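Local coordinates for NADB-Rossmann Superfamily protein (Streptococcus agalactiae, PDB 3LEC) that probably methylates N1 of an adenine in tRNA, and binds a zinc ion in the crystal, at residues Ala33-Pro36 / Ile37-Gln41; Asp130-Arg133 / Lys134-Ala138. All blocks are in the same frame, centred on the assembly; numbering follows the deposited sequence.

Contact 1. Residues Ala33-Pro36 / Ile37-Gln41; sequences AYLP and IFLLQ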
loop_
_atom_site.group_PDB
_atom_site.type_symbol
_atom_site.label_atom_id
_atom_site.label_comp_id
_atom_site.label_asym_id
_atom_site.label_seq_id
_atom_site.Cartn_x
_atom_site.Cartn_y
_atom_site.Cartn_z
ATOM N N ALA A 33 4.577 -11.433 -9.514
ATOM C CA ALA A 33 5.019 -10.457 -10.530
ATOM C C ALA A 33 3.913 -9.988 -11.476
ATOM O O ALA A 33 4.191 -9.476 -12.564
ATOM C CB ALA A 33 6.205 -10.979 -11.315
ATOM N N TYR A 34 2.653 -10.153 -11.072
ATOM C CA TYR A 34 1.562 -9.734 -11.943
ATOM C C TYR A 34 1.612 -8.263 -12.335
ATOM O O TYR A 34 1.526 -7.904 -13.524
ATOM C CB TYR A 34 0.220 -10.032 -11.304
ATOM C CG TYR A 34 -0.079 -11.507 -11.110
ATOM C CD1 TYR A 34 0.293 -12.474 -12.056
ATOM C CD2 TYR A 34 -0.776 -11.918 -9.987
ATOM C CE1 TYR A 34 -0.025 -13.852 -11.843
ATOM C CE2 TYR A 34 -1.087 -13.242 -9.769
ATOM C CZ TYR A 34 -0.728 -14.206 -10.686
ATOM O OH TYR A 34 -1.111 -15.512 -10.392
ATOM N N LEU A 35 1.735 -7.421 -11.326
ATOM C CA LEU A 35 1.777 -5.987 -11.521
ATOM C C LEU A 35 2.971 -5.558 -12.414
ATOM O O LEU A 35 2.763 -4.873 -13.412
ATOM C CB LEU A 35 1.753 -5.286 -10.163
ATOM C CG LEU A 35 1.992 -3.774 -10.194
ATOM C CD1 LEU A 35 0.894 -3.093 -10.978
ATOM C CD2 LEU A 35 2.121 -3.211 -8.776
ATOM N N PRO A 36 4.208 -5.997 -12.102
ATOM C CA PRO A 36 5.263 -5.676 -13.074
ATOM C C PRO A 36 4.993 -6.212 -14.505
ATOM O O PRO A 36 5.266 -5.505 -15.484
ATOM C CB PRO A 36 6.530 -6.326 -12.473
ATOM C CG PRO A 36 6.263 -6.506 -11.062
ATOM C CD PRO A 36 4.750 -6.612 -10.878
ATOM N N ILE A 37 4.430 -7.421 -14.648
ATOM C CA ILE A 37 4.127 -7.952 -15.987
ATOM C C ILE A 37 3.103 -7.081 -16.716
ATOM O O ILE A 37 3.253 -6.804 -17.897
ATOM C CB ILE A 37 3.669 -9.456 -15.954
ATOM C CG1 ILE A 37 4.864 -10.354 -15.602
ATOM C CG2 ILE A 37 3.054 -9.901 -17.290
ATOM C CD1 ILE A 37 4.471 -11.692 -15.017
ATOM N N PHE A 38 2.063 -6.666 -16.013
ATOM C CA PHE A 38 1.059 -5.813 -16.619
ATOM C C PHE A 38 1.719 -4.549 -17.167
ATOM O O PHE A 38 1.524 -4.185 -18.332
ATOM C CB PHE A 38 -0.025 -5.408 -15.623
ATOM C CG PHE A 38 -0.990 -4.421 -16.208
ATOM C CD1 PHE A 38 -1.865 -4.813 -17.228
ATOM C CD2 PHE A 38 -0.955 -3.083 -15.819
ATOM C CE1 PHE A 38 -2.735 -3.892 -17.831
ATOM C CE2 PHE A 38 -1.840 -2.141 -16.390
ATOM C CZ PHE A 38 -2.722 -2.539 -17.396
ATOM N N LEU A 39 2.529 -3.917 -16.325
ATOM C CA LEU A 39 3.073 -2.597 -16.634
ATOM C C LEU A 39 4.066 -2.695 -17.775
ATOM O O LEU A 39 4.094 -1.804 -18.630
ATOM C CB LEU A 39 3.730 -1.986 -15.401
ATOM C CG LEU A 39 2.723 -1.586 -14.320
ATOM C CD1 LEU A 39 3.476 -1.060 -13.110
ATOM C CD2 LEU A 39 1.697 -0.543 -14.879
ATOM N N LEU A 40 4.873 -3.763 -17.781
ATOM C CA LEU A 40 5.859 -3.974 -18.849
ATOM C C LEU A 40 5.253 -4.455 -20.164
ATOM O O LEU A 40 5.690 -4.026 -21.237
ATOM C CB LEU A 40 6.990 -4.917 -18.399
ATOM C CG LEU A 40 8.225 -4.219 -17.809
ATOM C CD1 LEU A 40 8.854 -3.232 -18.821
ATOM C CD2 LEU A 40 7.925 -3.488 -16.484
ATOM N N GLN A 41 4.251 -5.336 -20.099
ATOM C CA GLN A 41 3.636 -5.824 -21.334
ATOM C C GLN A 41 2.911 -4.688 -22.064
ATOM O O GLN A 41 2.806 -4.713 -23.287
ATOM C CB GLN A 41 2.703 -7.014 -21.080
ATOM C CG GLN A 41 1.305 -6.636 -20.630
ATOM C CD GLN A 41 0.497 -7.814 -20.056
ATOM O OE1 GLN A 41 -0.621 -7.630 -19.582
ATOM N NE2 GLN A 41 1.060 -9.008 -20.102
#
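Four successive i to i+4 bonds run from the amides of I37, F38, L39 and L40 to the carbonyls of A33, Y34, L35 and P36, forming the first turns of helix 34-41, with A33 as its N-cap residue and I37 N 2.9 Å from A33 O. The ring of P36 fits in this first turn because the N-H it lacks is not needed there, while its carbonyl still accepts from L40 N at 2.9 Å. On one side of the helix L35 and L39 lie side by side and point the same way, their CD1 methyls 3.9 Å apart. They reach this position by different torsions: CG of L35 is anti to its backbone N (chi1 172°), whereas that of L39 is anti to the carbonyl carbon (chi1 -70°). A second apolar touch starts two residues earlier, on another face of the helix, where I37 stretches its longer branch toward the helix start and brings CD1 to 4.1 Å from A33 CB. The same methyl passes 3.3 Å from A33 O. In the beta-alpha-beta unit 23-28, 34-41, 45-52 of the Rossmann fold, this helix is the crossover. L35 and L39 pack on A16 of helix 10-16, P36 and L40 meet A48 of strand 45-52, and A33 and I37 lean on helix 55-67.

Contact 2. Residues Asp130-Arg133 / Lys134-Ala138; sequences DDLR and KWLAA
L132 and L136, one turn apart on helix 129-138, lie at a slant across each other, with CD1 of L136 reaching to 4.0 Å from CG of L132. The first torsions differ: L132 turns CG beside its own carbonyl carbon (chi1 176°), while L136 swings its CG back beside the backbone N (chi1 -68°) and thereby over the preceding turn, where that CG lies 3.3 Å from L132 O. The same oxygen accepts the amide of L136 at 2.9 Å. The other branch of L136, CD2, lies at the edge of the W135 indole and in its plane. Both leucines pack on L159 of strand 155-163, which turns this side of the helix to the mixed sheet of the Rossmann-like fold; L132 also meets I104 and A105 of helix 101-110. W135 leads away from the first turn; its NE1 is hydrogen-bonded to N109 OD1, and its ring meets that of F141. R133, buried against I143 and L159, reaches out straight, and its guanidinium is held by salt bridges to E146 and E157 and by a hydrogen bond from NH1 to L173 O. On the more polar side D131 and K134 run side by side in the same direction. The lysine is stretched out past CG, and its NZ stops 4.4 Å from D131 OD1, too far for a salt bridge, though the opposite charges probably attract weakly.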
loop_
_atom_site.group_PDB
_atom_site.type_symbol
_atom_site.label_atom_id
_atom_site.label_comp_id
_atom_site.label_asym_id
_atom_site.label_seq_id
_atom_site.Cartn_x
_atom_site.Cartn_y
_atom_site.Cartn_z
ATOM N N ASP A 130 -3.437 3.662 9.636
ATOM C CA ASP A 130 -3.077 4.816 10.452
ATOM C C ASP A 130 -1.612 4.756 10.915
ATOM O O ASP A 130 -0.933 5.785 10.956
ATOM C CB ASP A 130 -4.033 4.964 11.647
ATOM C CG ASP A 130 -3.998 3.763 12.606
ATOM O OD1 ASP A 130 -4.228 3.998 13.818
ATOM O OD2 ASP A 130 -3.760 2.597 12.165
ATOM N N ASP A 131 -1.133 3.556 11.249
ATOM C CA ASP A 131 0.265 3.375 11.622
ATOM C C ASP A 131 1.228 3.688 10.472
ATOM O O ASP A 131 2.310 4.223 10.682
ATOM C CB ASP A 131 0.510 1.958 12.128
ATOM C CG ASP A 131 -0.113 1.710 13.492
ATOM O OD1 ASP A 131 -0.299 2.678 14.261
ATOM O OD2 ASP A 131 -0.398 0.530 13.808
ATOM N N LEU A 132 0.824 3.347 9.260
ATOM C CA LEU A 132 1.619 3.657 8.073
ATOM C C LEU A 132 1.603 5.180 7.835
ATOM O O LEU A 132 2.638 5.777 7.589
ATOM C CB LEU A 132 1.116 2.898 6.849
ATOM C CG LEU A 132 1.777 3.181 5.491
ATOM C CD1 LEU A 132 3.291 2.940 5.522
ATOM C CD2 LEU A 132 1.122 2.374 4.381
ATOM N N ARG A 133 0.425 5.796 7.906
ATOM C CA ARG A 133 0.349 7.250 7.809
ATOM C C ARG A 133 1.244 7.943 8.858
ATOM O O ARG A 133 1.899 8.942 8.548
ATOM C CB ARG A 133 -1.099 7.756 7.903
ATOM C CG ARG A 133 -1.917 7.407 6.663
ATOM C CD ARG A 133 -3.203 8.246 6.535
ATOM N NE ARG A 133 -4.033 7.656 5.492
ATOM C CZ ARG A 133 -4.913 6.664 5.693
ATOM N NH1 ARG A 133 -5.130 6.178 6.914
ATOM N NH2 ARG A 133 -5.583 6.175 4.668
ATOM N N LYS A 134 1.284 7.410 10.079
ATOM C CA LYS A 134 2.086 8.029 11.139
ATOM C C LYS A 134 3.559 7.985 10.801
ATOM O O LYS A 134 4.282 8.952 11.029
ATOM C CB LYS A 134 1.877 7.349 12.485
ATOM C CG LYS A 134 0.556 7.650 13.164
ATOM C CD LYS A 134 0.386 6.737 14.381
ATOM C CE LYS A 134 -0.788 7.163 15.250
ATOM N NZ LYS A 134 -0.816 6.394 16.536
ATOM N N TRP A 135 3.983 6.868 10.231
ATOM C CA TRP A 135 5.368 6.696 9.857
ATOM C C TRP A 135 5.717 7.623 8.703
ATOM O O TRP A 135 6.770 8.235 8.724
ATOM C CB TRP A 135 5.686 5.255 9.492
ATOM C CG TRP A 135 7.159 5.098 9.198
ATOM C CD1 TRP A 135 8.130 4.725 10.080
ATOM C CD2 TRP A 135 7.817 5.345 7.945
ATOM N NE1 TRP A 135 9.355 4.728 9.450
ATOM C CE2 TRP A 135 9.189 5.097 8.140
ATOM C CE3 TRP A 135 7.373 5.722 6.667
ATOM C CZ2 TRP A 135 10.139 5.218 7.103
ATOM C CZ3 TRP A 135 8.329 5.871 5.640
ATOM C CH2 TRP A 135 9.700 5.615 5.876
ATOM N N LEU A 136 4.832 7.721 7.711
ATOM C CA LEU A 136 5.063 8.600 6.577
ATOM C C LEU A 136 5.223 10.048 7.044
ATOM O O LEU A 136 6.190 10.745 6.660
ATOM C CB LEU A 136 3.947 8.453 5.547
ATOM C CG LEU A 136 3.913 7.098 4.821
ATOM C CD1 LEU A 136 2.535 6.893 4.163
ATOM C CD2 LEU A 136 5.046 7.029 3.797
ATOM N N ALA A 137 4.286 10.494 7.886
ATOM C CA ALA A 137 4.314 11.887 8.396
ATOM C C ALA A 137 5.582 12.221 9.159
ATOM O O ALA A 137 6.077 13.347 9.079
ATOM C CB ALA A 137 3.114 12.164 9.273
ATOM N N ALA A 138 6.084 11.256 9.927
ATOM C CA ALA A 138 7.249 11.459 10.784
ATOM C C ALA A 138 8.558 11.443 10.009
ATOM O O ALA A 138 9.591 11.877 10.542
ATOM C CB ALA A 138 7.296 10.408 11.888
#

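Contacts 1 and 2 each sit within a single helix and follow one another along the chain, on opposite sides of its centre. Their centres are 28 Å apart and the nearest atoms about 14 Å, so neither touches the other. Helix 34-41 crosses over between two parallel strands of the sheet, whereas helix 129-138 follows strand 120-125, the last of the parallel ones, and leads into the antiparallel pair 141-150 and 155-163. Contact 2 is the one near the metal: the side chain of A137 is about 10 Å from the zinc ion and about 8 Å from those of its ligands D140 and H165. Contact 1 lies away from that site.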